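Local coordinates for putative transcriptional regulator, IclR family (Arthrobacter aurescens, PDB 3OBF), which probably binds DNA to regulate transcription, and is represented here by its C-terminal, GAF-like domain, the part that binds small-molecule effectors in related IclR regulators, at residues 22-27 and 137-143; 62-66 and 123-127. All blocks are in the same frame, centred on the assembly; numbering follows the deposited sequence.

Contact 1 (22-27 and 137-143); sequences ETSALM and ASVLIPA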
# COMPACT_ATOMS: atom_id res chain seq x y z
N GLU A 22 -9.56 8.97 7.85
CA GLU A 22 -8.75 7.81 8.20
C GLU A 22 -7.25 8.15 8.17
O GLU A 22 -6.85 9.14 7.57
CB GLU A 22 -9.06 6.65 7.26
CG GLU A 22 -10.53 6.19 7.25
CD GLU A 22 -10.98 5.47 8.53
OE1 GLU A 22 -10.14 5.20 9.41
OE2 GLU A 22 -12.17 5.14 8.65
N THR A 23 -6.44 7.34 8.84
CA THR A 23 -4.97 7.43 8.74
C THR A 23 -4.50 7.36 7.27
O THR A 23 -5.06 6.59 6.49
CB THR A 23 -4.36 6.29 9.54
OG1 THR A 23 -4.80 6.42 10.89
CG2 THR A 23 -2.82 6.27 9.47
N SER A 24 -3.52 8.20 6.89
CA SER A 24 -2.81 8.15 5.57
C SER A 24 -1.33 7.92 5.88
O SER A 24 -0.82 8.47 6.85
CB SER A 24 -2.85 9.49 4.86
OG SER A 24 -4.15 9.96 4.82
N ALA A 25 -0.64 7.14 5.06
CA ALA A 25 0.75 6.81 5.32
C ALA A 25 1.52 6.70 4.04
O ALA A 25 0.98 6.27 3.03
CB ALA A 25 0.84 5.50 6.08
N LEU A 26 2.79 7.09 4.09
CA LEU A 26 3.69 6.89 3.01
C LEU A 26 4.57 5.68 3.38
O LEU A 26 5.23 5.68 4.43
CB LEU A 26 4.56 8.14 2.79
CG LEU A 26 5.55 8.08 1.59
CD1 LEU A 26 4.78 8.23 0.26
CD2 LEU A 26 6.65 9.16 1.67
N MSE A 27 4.56 4.67 2.51
CA MSE A 27 5.34 3.47 2.71
C MSE A 27 6.55 3.44 1.75
O MSE A 27 6.47 3.94 0.61
CB MSE A 27 4.48 2.22 2.47
CG MSE A 27 3.10 2.31 3.03
SE MSE A 27 3.09 2.55 5.00
CE MSE A 27 3.64 0.77 5.52
N ALA A 137 7.60 4.50 -3.78
CA ALA A 137 6.90 4.54 -2.52
C ALA A 137 5.49 4.09 -2.80
O ALA A 137 5.12 3.87 -3.95
CB ALA A 137 6.91 5.96 -1.93
N SER A 138 4.69 3.98 -1.76
CA SER A 138 3.28 3.88 -1.96
C SER A 138 2.51 4.62 -0.89
O SER A 138 3.00 4.84 0.20
CB SER A 138 2.85 2.42 -2.09
OG SER A 138 2.52 1.87 -0.88
N VAL A 139 1.29 5.02 -1.23
CA VAL A 139 0.40 5.61 -0.23
C VAL A 139 -0.55 4.53 0.31
O VAL A 139 -1.11 3.75 -0.48
CB VAL A 139 -0.39 6.77 -0.86
CG1 VAL A 139 -1.47 7.33 0.16
CG2 VAL A 139 0.60 7.88 -1.35
N LEU A 140 -0.69 4.47 1.63
CA LEU A 140 -1.53 3.49 2.30
C LEU A 140 -2.64 4.21 3.10
O LEU A 140 -2.38 5.20 3.78
CB LEU A 140 -0.68 2.62 3.25
CG LEU A 140 -1.35 1.69 4.29
CD1 LEU A 140 -2.13 0.56 3.62
CD2 LEU A 140 -0.32 1.11 5.35
N ILE A 141 -3.87 3.69 2.99
CA ILE A 141 -4.94 4.06 3.88
C ILE A 141 -5.31 2.80 4.65
O ILE A 141 -5.97 1.90 4.11
CB ILE A 141 -6.21 4.65 3.16
CG1 ILE A 141 -5.87 5.88 2.29
CG2 ILE A 141 -7.30 5.02 4.22
CD1 ILE A 141 -7.07 6.41 1.45
N PRO A 142 -4.87 2.70 5.92
CA PRO A 142 -5.39 1.61 6.77
C PRO A 142 -6.62 2.08 7.55
O PRO A 142 -6.73 3.25 7.86
CB PRO A 142 -4.24 1.35 7.71
CG PRO A 142 -3.54 2.81 7.88
CD PRO A 142 -3.92 3.58 6.63
N ALA A 143 -7.56 1.19 7.86
CA ALA A 143 -8.77 1.56 8.61
C ALA A 143 -9.33 0.34 9.39
O ALA A 143 -9.04 -0.81 9.03
CB ALA A 143 -9.83 2.12 7.66
O HOH W 1 -7.66 4.73 9.85

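Contact 2 (62-66 and 123-127); sequences SSVQV and GVASP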
# COMPACT_ATOMS: atom_id res chain seq x y z
N SER A 62 -1.86 -4.54 1.78
CA SER A 62 -2.03 -3.72 0.59
C SER A 62 -0.72 -3.13 0.10
O SER A 62 -0.39 -3.20 -1.09
CB SER A 62 -3.00 -2.57 0.88
OG SER A 62 -4.31 -3.07 0.91
N SER A 63 -0.02 -2.52 1.04
CA SER A 63 1.28 -1.92 0.84
C SER A 63 2.28 -2.90 0.21
O SER A 63 3.06 -2.55 -0.69
CB SER A 63 1.76 -1.49 2.22
OG SER A 63 2.95 -0.77 2.17
N VAL A 64 2.24 -4.13 0.70
CA VAL A 64 3.16 -5.17 0.29
C VAL A 64 2.79 -5.60 -1.14
O VAL A 64 3.69 -5.77 -1.98
CB VAL A 64 3.14 -6.35 1.28
CG1 VAL A 64 3.93 -7.57 0.73
CG2 VAL A 64 3.73 -5.90 2.61
N GLN A 65 1.49 -5.71 -1.43
CA GLN A 65 1.02 -6.07 -2.78
C GLN A 65 1.54 -5.07 -3.81
O GLN A 65 2.07 -5.48 -4.87
CB GLN A 65 -0.51 -6.09 -2.87
CG GLN A 65 -1.19 -7.29 -2.17
CD GLN A 65 -2.71 -7.20 -2.21
OE1 GLN A 65 -3.33 -7.22 -3.29
NE2 GLN A 65 -3.34 -7.09 -1.03
N VAL A 66 1.40 -3.78 -3.50
CA VAL A 66 1.83 -2.69 -4.40
C VAL A 66 3.33 -2.84 -4.75
O VAL A 66 3.71 -2.83 -5.93
CB VAL A 66 1.54 -1.34 -3.75
CG1 VAL A 66 2.24 -0.21 -4.46
CG2 VAL A 66 0.07 -1.12 -3.71
N GLY A 123 -7.29 -2.28 4.32
CA GLY A 123 -6.32 -1.39 3.72
C GLY A 123 -6.41 -1.27 2.22
O GLY A 123 -6.75 -2.24 1.52
N VAL A 124 -6.12 -0.08 1.72
CA VAL A 124 -5.86 0.09 0.31
C VAL A 124 -4.54 0.82 0.15
O VAL A 124 -4.20 1.65 0.97
CB VAL A 124 -6.98 0.90 -0.41
CG1 VAL A 124 -8.33 0.12 -0.45
CG2 VAL A 124 -7.15 2.30 0.23
N ALA A 125 -3.80 0.54 -0.91
CA ALA A 125 -2.52 1.20 -1.17
C ALA A 125 -2.32 1.40 -2.68
O ALA A 125 -2.77 0.58 -3.49
CB ALA A 125 -1.39 0.39 -0.57
N SER A 126 -1.57 2.44 -3.03
CA SER A 126 -1.30 2.81 -4.42
C SER A 126 0.17 3.20 -4.63
O SER A 126 0.80 3.70 -3.71
CB SER A 126 -2.18 4.00 -4.84
OG SER A 126 -3.55 3.63 -4.75
N PRO A 127 0.72 2.96 -5.84
CA PRO A 127 2.16 3.18 -6.05
C PRO A 127 2.47 4.65 -6.39
O PRO A 127 1.62 5.35 -6.92
CB PRO A 127 2.50 2.24 -7.22
CG PRO A 127 1.15 2.13 -8.00
CD PRO A 127 0.07 2.24 -6.97

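Contact 1 (22-27 and 137-143)
Water 1 is gripped by three groups, two from 22-27, in the loop that leads into strand 24-29, and one from strand 135-144. It donates to Glu22 OE1 (2.6 Å) and Pro142 O (2.6 Å) and accepts from Thr23 N (3.1 Å). The water closes the end of an antiparallel strand pair at the middle of the six-stranded sheet of the GAF-like IclR effector domain. Regular pairing gives out here because Pro142 has no N-H to offer: its CD sits 3.2 Å from Thr23 O instead, and the Thr23 and Pro142 side chains cross at about a right angle, with the methyl CG2 of Thr23 against the ring atom CG. Glu22, its chain bent at CB-CG, lays its carboxylate against the methyl of Ala143, OE1 lying 3.6 Å from CB. The same oxygen also forms a salt bridge with Arg147, so OE1 has both the water and the guanidinium as partners.

From Ala25 onward the ladder is regular. Ala25 and Leu140 exchange two backbone bonds, as do Met27 and Ser138. Leu140 N to Ala25 O measures 2.8 Å, and Met27 N reaches Ser138 O at the same 2.8 Å in an almost straight bond (178° at the hydrogen). Between these hydrogen-bonded pairs, Leu26 and Val139 form a non-hydrogen-bonded pair whose side chains point to the other face, where helix 3-20 lies.

The opposite face carries Ala25, Met27, Ser138 and Leu140, with helix 62-69 touching Met27 and Ser138. Selenomethionine Met27 turns at every torsion (chi2 -61°, chi3 -73°), folding its chain back over Leu140 and putting SE 3.7 Å from CD2 of that leucine. Buried beside CB and CG of Met27, Ser138 OG has no polar partner in the model.

Contact 2 (62-66 and 123-127)
This is a helix-on-sheet contact deep in the GAF-like domain, near the centre of the chain: the first turn of helix 62-69 lies along strand 121-129 of the antiparallel sheet. The two short axes run at 27° to each other and come within 7.0 Å. Ala125 presents its methyl to the helix, while Gly123 meets Ser62 through its carbonyl.

The Ala125 methyl sits under this turn. It points up at the helix backbone, its CB 3.6 Å from both Ser62 C and Ser63 N, so it meets the peptide link itself as well as the Ser62 side chain. Val124 and Ser126 alternate with it and point to the other face, where both touch helix 150-170; the hydroxyl of Ser126 bonds to Gly109 O.

Four residues on from Ser62, and so on the same side of the helix, Val66 also points at the strand; its N bonds to Ser62 O at 3.1 Å. The two methyls divide the work. CG1, anti to the backbone N (chi1 167°), lies 3.7 Å from CB of Pro127, the two side chains crossing at about a right angle, while CG2 drops onto the Ala125 peptide, 3.3 Å from Ala125 O.

The polar link is less certain, since Ser62 was modelled in two conformers. In one of them Ser62 OG donates to Gly123 O at 2.6 Å, arriving from above the carbonyl plane, with a C=O...OG angle of only 97°.

In the fold
Both contacts are buried and share one sheet, but contact 1 lies within the sheet and contact 2 on its face. Contact 1 pairs strands edge to edge, so backbone bonds dominate and a water finishes its end; contact 2 lays a helix on the sheet, so methyl packing does most of the work, with one serine bond, seen in one of two conformers. Their second segments lie on neighbouring strands: Val139 N and Ser126 O, and Ile141 N and Val124 O, probably hydrogen-bond at 2.9 Å each. Helix 62-69 spans both contacts. Along the chain, contact 2 is nested within the loop that contact 1 closes.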